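Local coordinates for periplasmic molybdate-binding protein (Azotobacter vinelandii, PDB 1ATG) that binds molybdate and tungstate in the periplasm, in a pocket between its two domains, probably to supply an ABC transporter for molybdate uptake, at residues A[115-120]-A[144-149]; A[34-39]-A[53-58]; A[7-12]-A[190-195]. All blocks are in the same frame, centred on the assembly; numbering follows the deposited sequence. Where two conformers were deposited one is given.

Contact 1: A[115-120]-A[144-149]. With WO4 (tungstate(VI)ion), chain B; SO4 (sulfate ion), chain D.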
loop_
_atom_site.group_PDB
_atom_site.type_symbol
_atom_site.label_atom_id
_atom_site.label_comp_id
_atom_site.label_asym_id
_atom_site.label_seq_id
_atom_site.Cartn_x
_atom_site.Cartn_y
_atom_site.Cartn_z
ATOM N N ALA A 115 -8.781 2.897 -1.741
ATOM C CA ALA A 115 -7.507 2.519 -1.135
ATOM C C ALA A 115 -7.620 1.090 -0.647
ATOM O O ALA A 115 -8.275 0.813 0.353
ATOM C CB ALA A 115 -7.192 3.476 0.018
ATOM N N PRO A 116 -6.936 0.159 -1.317
ATOM C CA PRO A 116 -6.969 -1.247 -0.924
ATOM C C PRO A 116 -6.566 -1.512 0.520
ATOM O O PRO A 116 -7.098 -2.450 1.117
ATOM C CB PRO A 116 -6.041 -1.922 -1.931
ATOM C CG PRO A 116 -6.180 -1.068 -3.161
ATOM C CD PRO A 116 -6.237 0.349 -2.622
ATOM N N TYR A 117 -5.685 -0.710 1.141
ATOM C CA TYR A 117 -5.371 -0.946 2.557
ATOM C C TYR A 117 -6.551 -0.537 3.438
ATOM O O TYR A 117 -6.687 -0.996 4.567
ATOM C CB TYR A 117 -4.096 -0.208 2.990
ATOM C CG TYR A 117 -2.845 -0.995 2.635
ATOM C CD1 TYR A 117 -2.364 -0.982 1.326
ATOM C CD2 TYR A 117 -2.200 -1.768 3.577
ATOM C CE1 TYR A 117 -1.236 -1.730 0.992
ATOM C CE2 TYR A 117 -1.082 -2.509 3.245
ATOM C CZ TYR A 117 -0.608 -2.479 1.965
ATOM O OH TYR A 117 0.524 -3.205 1.664
ATOM N N GLY A 118 -7.401 0.347 2.945
ATOM C CA GLY A 118 -8.660 0.727 3.585
ATOM C C GLY A 118 -9.688 -0.394 3.446
ATOM O O GLY A 118 -10.409 -0.723 4.392
ATOM N N LEU A 119 -9.749 -0.999 2.255
ATOM C CA LEU A 119 -10.629 -2.137 2.041
ATOM C C LEU A 119 -10.261 -3.267 3.005
ATOM O O LEU A 119 -11.118 -3.858 3.665
ATOM C CB LEU A 119 -10.543 -2.623 0.591
ATOM C CG LEU A 119 -11.331 -3.896 0.276
ATOM C CD1 LEU A 119 -12.818 -3.684 0.512
ATOM C CD2 LEU A 119 -11.060 -4.362 -1.155
ATOM N N ALA A 120 -8.960 -3.538 3.137
ATOM C CA ALA A 120 -8.499 -4.582 4.042
ATOM C C ALA A 120 -8.878 -4.266 5.479
ATOM O O ALA A 120 -9.370 -5.134 6.203
ATOM C CB ALA A 120 -6.995 -4.796 3.910
ATOM N N ASN A 144 -7.858 9.610 2.884
ATOM C CA ASN A 144 -7.946 9.497 1.429
ATOM C C ASN A 144 -6.904 8.577 0.821
ATOM O O ASN A 144 -6.924 8.381 -0.386
ATOM C CB ASN A 144 -7.949 10.873 0.755
ATOM C CG ASN A 144 -6.636 11.598 0.897
ATOM O OD1 ASN A 144 -5.625 11.072 1.366
ATOM N ND2 ASN A 144 -6.650 12.864 0.459
ATOM N N SER A 145 -6.069 7.965 1.657
ATOM C CA SER A 145 -5.036 7.038 1.215
ATOM C C SER A 145 -4.478 6.381 2.479
ATOM O O SER A 145 -4.663 6.924 3.575
ATOM C CB SER A 145 -3.914 7.760 0.480
ATOM O OG SER A 145 -3.114 8.481 1.387
ATOM N N VAL A 146 -3.740 5.270 2.303
ATOM C CA VAL A 146 -3.097 4.707 3.498
ATOM C C VAL A 146 -1.929 5.572 3.933
ATOM O O VAL A 146 -1.554 5.579 5.113
ATOM C CB VAL A 146 -2.755 3.226 3.339
ATOM C CG1 VAL A 146 -1.523 2.984 2.493
ATOM C CG2 VAL A 146 -2.574 2.565 4.706
ATOM N N GLY A 147 -1.341 6.354 3.033
ATOM C CA GLY A 147 -0.358 7.365 3.411
ATOM C C GLY A 147 -0.974 8.335 4.429
ATOM O O GLY A 147 -0.382 8.634 5.471
ATOM N N GLN A 148 -2.186 8.808 4.160
ATOM C CA GLN A 148 -2.854 9.706 5.102
ATOM C C GLN A 148 -3.273 8.979 6.370
ATOM O O GLN A 148 -3.107 9.535 7.464
ATOM C CB GLN A 148 -4.036 10.403 4.435
ATOM C CG GLN A 148 -4.780 11.341 5.383
ATOM C CD GLN A 148 -5.805 12.181 4.652
ATOM O OE1 GLN A 148 -6.932 11.777 4.378
ATOM N NE2 GLN A 148 -5.408 13.412 4.312
ATOM N N ALA A 149 -3.745 7.725 6.304
ATOM C CA ALA A 149 -4.077 6.989 7.522
ATOM C C ALA A 149 -2.839 6.869 8.411
ATOM O O ALA A 149 -2.920 7.044 9.624
ATOM C CB ALA A 149 -4.636 5.626 7.167
HETATM W W WO4 B . -3.244 2.602 -1.003
HETATM O O1 WO4 B . -3.317 4.233 -0.302
HETATM O O2 WO4 B . -1.626 1.992 -0.992
HETATM O O3 WO4 B . -4.249 1.473 -0.088
HETATM O O4 WO4 B . -3.825 2.602 -2.676
HETATM S S SO4 D . -1.732 13.988 5.651
HETATM O O1 SO4 D . -0.528 14.876 5.811
HETATM O O2 SO4 D . -2.119 13.479 7.005
HETATM O O3 SO4 D . -1.390 12.842 4.747
HETATM O O4 SO4 D . -2.864 14.769 5.063
#

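Contact 2: A[34-39]-A[53-58]. With WO4 (tungstate(VI)ion), chain B.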
loop_
_atom_site.group_PDB
_atom_site.type_symbol
_atom_site.label_atom_id
_atom_site.label_comp_id
_atom_site.label_asym_id
_atom_site.label_seq_id
_atom_site.Cartn_x
_atom_site.Cartn_y
_atom_site.Cartn_z
ATOM N N GLY A 34 -0.307 8.243 -4.957
ATOM C CA GLY A 34 -1.690 8.563 -4.597
ATOM C C GLY A 34 -2.386 7.249 -4.280
ATOM O O GLY A 34 -1.737 6.184 -4.344
ATOM N N SER A 35 -3.649 7.268 -3.888
ATOM C CA SER A 35 -4.407 6.056 -3.648
ATOM C C SER A 35 -4.575 5.328 -4.978
ATOM O O SER A 35 -4.659 5.981 -6.039
ATOM C CB SER A 35 -5.773 6.388 -3.047
ATOM O OG SER A 35 -5.595 6.724 -1.682
ATOM N N SER A 36 -4.734 4.022 -4.922
ATOM C CA SER A 36 -4.820 3.219 -6.133
ATOM C C SER A 36 -5.962 3.609 -7.052
ATOM O O SER A 36 -5.785 3.694 -8.277
ATOM C CB SER A 36 -4.959 1.731 -5.764
ATOM O OG SER A 36 -3.778 1.281 -5.099
ATOM N N GLY A 37 -7.138 3.888 -6.501
ATOM C CA GLY A 37 -8.313 4.268 -7.285
ATOM C C GLY A 37 -8.064 5.524 -8.097
ATOM O O GLY A 37 -8.172 5.539 -9.334
ATOM N N PRO A 38 -7.750 6.627 -7.441
ATOM C CA PRO A 38 -7.490 7.889 -8.121
ATOM C C PRO A 38 -6.351 7.775 -9.119
ATOM O O PRO A 38 -6.419 8.385 -10.206
ATOM C CB PRO A 38 -7.204 8.905 -7.032
ATOM C CG PRO A 38 -7.669 8.285 -5.773
ATOM C CD PRO A 38 -7.753 6.802 -5.971
ATOM N N VAL A 39 -5.287 7.026 -8.797
ATOM C CA VAL A 39 -4.194 6.869 -9.764
ATOM C C VAL A 39 -4.691 6.129 -10.997
ATOM O O VAL A 39 -4.362 6.558 -12.121
ATOM C CB VAL A 39 -2.975 6.187 -9.133
ATOM C CG1 VAL A 39 -1.928 5.854 -10.194
ATOM C CG2 VAL A 39 -2.355 7.061 -8.061
ATOM N N PHE A 53 2.409 1.130 -9.926
ATOM C CA PHE A 53 2.372 0.161 -8.846
ATOM C C PHE A 53 1.054 0.358 -8.076
ATOM O O PHE A 53 0.883 1.379 -7.397
ATOM C CB PHE A 53 3.533 0.342 -7.874
ATOM C CG PHE A 53 4.861 -0.028 -8.467
ATOM C CD1 PHE A 53 5.265 -1.343 -8.572
ATOM C CD2 PHE A 53 5.709 0.964 -8.931
ATOM C CE1 PHE A 53 6.477 -1.686 -9.133
ATOM C CE2 PHE A 53 6.943 0.637 -9.485
ATOM C CZ PHE A 53 7.319 -0.690 -9.583
ATOM N N SER A 54 0.148 -0.592 -8.222
ATOM C CA SER A 54 -1.111 -0.486 -7.481
ATOM C C SER A 54 -1.016 -1.194 -6.129
ATOM O O SER A 54 -0.103 -2.038 -5.954
ATOM C CB SER A 54 -2.230 -1.129 -8.298
ATOM O OG SER A 54 -3.478 -0.862 -7.677
ATOM N N ALA A 55 -1.972 -0.976 -5.232
ATOM C CA ALA A 55 -2.055 -1.748 -3.999
ATOM C C ALA A 55 -3.013 -2.926 -4.174
ATOM O O ALA A 55 -3.273 -3.626 -3.200
ATOM C CB ALA A 55 -2.527 -0.880 -2.836
ATOM N N ASP A 56 -3.508 -3.173 -5.385
ATOM C CA ASP A 56 -4.394 -4.291 -5.654
ATOM C C ASP A 56 -4.085 -4.865 -7.041
ATOM O O ASP A 56 -3.154 -4.484 -7.728
ATOM C CB ASP A 56 -5.861 -3.878 -5.560
ATOM C CG ASP A 56 -6.358 -2.907 -6.597
ATOM O OD1 ASP A 56 -5.679 -2.581 -7.586
ATOM O OD2 ASP A 56 -7.511 -2.404 -6.382
ATOM N N GLU A 57 -4.891 -5.844 -7.409
ATOM C CA GLU A 57 -4.872 -6.485 -8.706
ATOM C C GLU A 57 -5.942 -5.856 -9.601
ATOM O O GLU A 57 -5.760 -5.748 -10.816
ATOM C CB GLU A 57 -5.189 -7.976 -8.623
ATOM C CG GLU A 57 -4.352 -8.776 -7.653
ATOM C CD GLU A 57 -4.443 -10.266 -7.930
ATOM O OE1 GLU A 57 -3.704 -10.718 -8.834
ATOM O OE2 GLU A 57 -5.244 -10.943 -7.263
ATOM N N LYS A 58 -7.054 -5.426 -9.017
ATOM C CA LYS A 58 -8.178 -4.892 -9.776
ATOM C C LYS A 58 -7.808 -3.747 -10.696
ATOM O O LYS A 58 -8.193 -3.807 -11.889
ATOM C CB LYS A 58 -9.294 -4.449 -8.815
ATOM C CG LYS A 58 -10.535 -3.875 -9.485
ATOM C CD LYS A 58 -11.501 -3.299 -8.459
ATOM C CE LYS A 58 -11.073 -1.915 -8.005
ATOM N NZ LYS A 58 -12.075 -1.311 -7.078
HETATM W W WO4 B . -3.244 2.602 -1.003
HETATM O O1 WO4 B . -3.317 4.233 -0.302
HETATM O O2 WO4 B . -1.626 1.992 -0.992
HETATM O O3 WO4 B . -4.249 1.473 -0.088
HETATM O O4 WO4 B . -3.825 2.602 -2.676
#

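Contact 3: A[7-12]-A[190-195]. With WO4 (tungstate(VI)ion), chain B.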
loop_
_atom_site.group_PDB
_atom_site.type_symbol
_atom_site.label_atom_id
_atom_site.label_comp_id
_atom_site.label_asym_id
_atom_site.label_seq_id
_atom_site.Cartn_x
_atom_site.Cartn_y
_atom_site.Cartn_z
ATOM N N ALA A 7 0.818 3.520 -5.606
ATOM C CA ALA A 7 -0.115 3.517 -4.477
ATOM C C ALA A 7 0.698 3.983 -3.278
ATOM O O ALA A 7 1.865 3.596 -3.092
ATOM C CB ALA A 7 -0.645 2.114 -4.279
ATOM N N THR A 8 0.065 4.762 -2.390
ATOM C CA THR A 8 0.780 5.365 -1.293
ATOM C C THR A 8 1.434 4.376 -0.344
ATOM O O THR A 8 2.486 4.740 0.194
ATOM C CB THR A 8 -0.062 6.329 -0.433
ATOM O OG1 THR A 8 -1.049 5.630 0.321
ATOM C CG2 THR A 8 -0.722 7.406 -1.274
ATOM N N ASN A 9 0.907 3.187 -0.133
ATOM C CA ASN A 9 1.568 2.270 0.791
ATOM C C ASN A 9 3.034 2.028 0.451
ATOM O O ASN A 9 3.832 1.761 1.351
ATOM C CB ASN A 9 0.868 0.908 0.813
ATOM C CG ASN A 9 1.209 0.013 -0.356
ATOM O OD1 ASN A 9 2.114 -0.844 -0.326
ATOM N ND2 ASN A 9 0.477 0.223 -1.460
ATOM N N PHE A 10 3.338 2.004 -0.852
ATOM C CA PHE A 10 4.623 1.572 -1.364
ATOM C C PHE A 10 5.591 2.705 -1.600
ATOM O O PHE A 10 6.721 2.477 -2.066
ATOM C CB PHE A 10 4.367 0.803 -2.675
ATOM C CG PHE A 10 5.473 -0.098 -3.165
ATOM C CD1 PHE A 10 5.936 -1.151 -2.403
ATOM C CD2 PHE A 10 6.025 0.115 -4.423
ATOM C CE1 PHE A 10 6.934 -1.987 -2.893
ATOM C CE2 PHE A 10 7.037 -0.712 -4.906
ATOM C CZ PHE A 10 7.484 -1.750 -4.122
ATOM N N LEU A 11 5.206 3.937 -1.251
ATOM C CA LEU A 11 6.071 5.077 -1.530
ATOM C C LEU A 11 7.460 4.969 -0.932
ATOM O O LEU A 11 8.467 5.120 -1.642
ATOM C CB LEU A 11 5.404 6.367 -1.037
ATOM C CG LEU A 11 6.218 7.656 -1.224
ATOM C CD1 LEU A 11 6.567 7.909 -2.684
ATOM C CD2 LEU A 11 5.418 8.835 -0.673
ATOM N N GLY A 12 7.569 4.733 0.367
ATOM C CA GLY A 12 8.865 4.669 1.028
ATOM C C GLY A 12 9.712 3.537 0.465
ATOM O O GLY A 12 10.930 3.673 0.273
ATOM N N ILE A 190 -3.622 -8.660 0.392
ATOM C CA ILE A 190 -3.350 -7.415 -0.335
ATOM C C ILE A 190 -2.305 -7.688 -1.396
ATOM O O ILE A 190 -1.104 -7.438 -1.233
ATOM C CB ILE A 190 -2.937 -6.326 0.667
ATOM C CG1 ILE A 190 -4.004 -6.119 1.754
ATOM C CG2 ILE A 190 -2.679 -5.006 -0.046
ATOM C CD1 ILE A 190 -3.530 -5.288 2.921
ATOM N N VAL A 191 -2.757 -8.256 -2.505
ATOM C CA VAL A 191 -1.915 -8.661 -3.622
ATOM C C VAL A 191 -1.699 -7.478 -4.550
ATOM O O VAL A 191 -2.670 -6.964 -5.105
ATOM C CB VAL A 191 -2.547 -9.875 -4.339
ATOM C CG1 VAL A 191 -1.695 -10.229 -5.544
ATOM C CG2 VAL A 191 -2.663 -11.033 -3.360
ATOM N N GLN A 192 -0.467 -6.994 -4.628
ATOM C CA GLN A 192 -0.196 -5.740 -5.316
ATOM C C GLN A 192 0.429 -5.972 -6.677
ATOM O O GLN A 192 1.475 -6.626 -6.792
ATOM C CB GLN A 192 0.729 -4.880 -4.422
ATOM C CG GLN A 192 0.207 -4.798 -2.995
ATOM C CD GLN A 192 0.902 -3.879 -2.031
ATOM O OE1 GLN A 192 0.706 -4.028 -0.821
ATOM N NE2 GLN A 192 1.672 -2.895 -2.480
ATOM N N GLN A 193 -0.237 -5.434 -7.704
ATOM C CA GLN A 193 0.250 -5.628 -9.065
ATOM C C GLN A 193 0.682 -4.325 -9.706
ATOM O O GLN A 193 0.261 -3.230 -9.331
ATOM C CB GLN A 193 -0.812 -6.305 -9.934
ATOM C CG GLN A 193 -1.117 -7.724 -9.468
ATOM C CD GLN A 193 -1.667 -8.560 -10.610
ATOM O OE1 GLN A 193 -2.569 -8.105 -11.314
ATOM N NE2 GLN A 193 -1.108 -9.748 -10.799
ATOM N N ALA A 194 1.602 -4.469 -10.659
ATOM C CA ALA A 194 2.162 -3.371 -11.395
ATOM C C ALA A 194 1.979 -3.614 -12.899
ATOM O O ALA A 194 1.846 -4.748 -13.340
ATOM C CB ALA A 194 3.648 -3.205 -11.103
ATOM N N VAL A 195 1.918 -2.506 -13.626
ATOM C CA VAL A 195 1.822 -2.587 -15.080
ATOM C C VAL A 195 2.670 -1.462 -15.675
ATOM O O VAL A 195 2.967 -0.434 -15.078
ATOM C CB VAL A 195 0.409 -2.409 -15.664
ATOM C CG1 VAL A 195 -0.482 -3.615 -15.437
ATOM C CG2 VAL A 195 -0.265 -1.144 -15.132
HETATM W W WO4 B . -3.244 2.602 -1.003
HETATM O O1 WO4 B . -3.317 4.233 -0.302
HETATM O O2 WO4 B . -1.626 1.992 -0.992
HETATM O O3 WO4 B . -4.249 1.473 -0.088
HETATM O O4 WO4 B . -3.825 2.602 -2.676
#

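Contact 1: A[115-120]-A[144-149]
Tyr-117, the second residue of helix 116-127, and Val-146, the first of helix 146-154, touch through CB of the tyrosine and CG2 of the valine, 3.6 Å apart, while their backbone nitrogens grip the same tungstate. Tyr-117 can be followed outward. Its CB meets both Val-146 CG2 and tungstate O3. CG is still 4.1 Å from Val-146 CG2, which approaches the ring obliquely. With CG anti to the carbonyl carbon (chi1 -83°), the ring is carried past the anion, and O3 comes to its edge, in plane, 3.4 Å from CD1. Farther out the ring packs on Asn-9, and the tip leads away from the valine altogether, OH bonding to Gln-192 OE1.

The anion bonds are nearly straight: Tyr-117 N to O3, 2.9 Å at 172°, and Val-146 N to O1, 2.8 Å at 174°. Two helix N-termini aimed at one dianion would be expected to stabilise its charge without a basic side chain in either segment. Val-146 CG1 lies against the anion, 3.5 Å from O1. Ser-145 OG caps the second helix, accepting from Gln-148 N.

Both helices begin near strand 107-110, where Ala-115 and Val-146 touch Ser-110; strand 140-143 packs against Gln-148 and Ala-149.

Contact 2: A[34-39]-A[53-58]
A buried polar contact joins the N-terminus of helix 36-44 to the loop that leaves strand 51-53, in a periplasmic binding protein fold where such helix starts, following parallel strands, gather at the anion pocket. Strand 29-34 leads into the helix, and strands 29-34 and 51-53 both pair with strand 2-7. The two segments therefore meet at the same end of the sheet, and the CA atoms of Ser-36 and Ser-54 lie 5.4 Å apart.

Ser-36 carries the contact. Its OG is anti to the carbonyl carbon (chi1 -65°), which turns it beside its own backbone N, and both atoms donate to tungstate O4, each at 2.8 Å. The OG bond and the backbone bond thus pinch one oxygen; the N-H meets it at 145°, noticeably bent. The same hydroxyl accepts from Ala-55 N, with Ala-55 N to Ser-36 OG 2.9 Å, so one bond received from the loop and one given to the anion fix its rotation. Ala-55 CB lies close by, 3.4 Å from Ser-36 OG and 3.5 Å from tungstate O2.

Beyond this centre the loop is braced from within. Asp-56 OD1 takes Ser-59 N, capping the turn into helix 58-65. Ser-54, with OG anti to its own N, sends its hydroxyl to the same Asp-56 OD1 at 2.8 Å, reaching that oxygen from above the carboxylate plane, 50° out of it.

Contact 3: A[7-12]-A[190-195]
Asn-9 and Gln-192 meet from opposite directions through their amide ends, joined by a moderately bent hydrogen bond from Gln-192 NE2 to Asn-9 OD1 of 3.0 Å. The two amide planes stand 85° apart, so the glutamine amide comes almost perpendicular to that of the asparagine. The donor is tilted 19° from the carbonyl plane of Asn-9, and NE2 comes in from the side of the C=O and not end-on.

The conformation of Asn-9 explains why the two ends of one amide serve different partners. Its CG lies between the backbone N and the carbonyl carbon (chi1 79°), which brings ND2 round to the side of the residue's own backbone N. Both then bind a single tungstate oxygen: Asn-9 ND2 to O2 is 2.8 Å and Asn-9 N to O2 is 2.9 Å. The carbonyl oxygen on the other branch is left to face Gln-192, and also accepts from Tyr-227 OH. In Gln-192, CG is anti to the carbonyl carbon, beside the backbone N, and from there the extended chain carries the amide from strand 191-196 to Asn-9. NE2 is also bonded to Tyr-77 OH, while the other end of the amide is held by Tyr-117.

Beside Asn-9, Thr-8 OG1 gives a 2.7 Å bond to tungstate O1 and takes Gly-147 N as a donor, and Ala-7 CB packs 3.4 Å from O2.

Chemically, the bond makes Gln-192 a second-shell residue. Because OD1 is engaged as an acceptor by an amide and a tyrosine, the asparagine amide is oriented with ND2 on the anion, the branch able to donate to an oxyanion; the polarisation of that amide by its partners would be expected to strengthen the donation.

Overall arrangement
All three contacts are buried and converge on one tungstate, but they reach it from different parts of the fold. Contact 1 pairs two helix starts in one domain, with apolar side-chain contact and no hydrogen bond between its segments; contacts 2 and 3 lie on the other side of the anion, and each turns on one hydrogen bond between segments, N-H to hydroxyl in the former and amide to amide in the latter. Contacts 2 and 3 share a sheet: strand 51-53 pairs with both 2-7 and 191-196. Across the domain interface, contact 1 meets contact 2 where Pro-116 packs on Ser-36 and Ala-55, and contact 3 through a tyrosine-glutamine hydrogen bond.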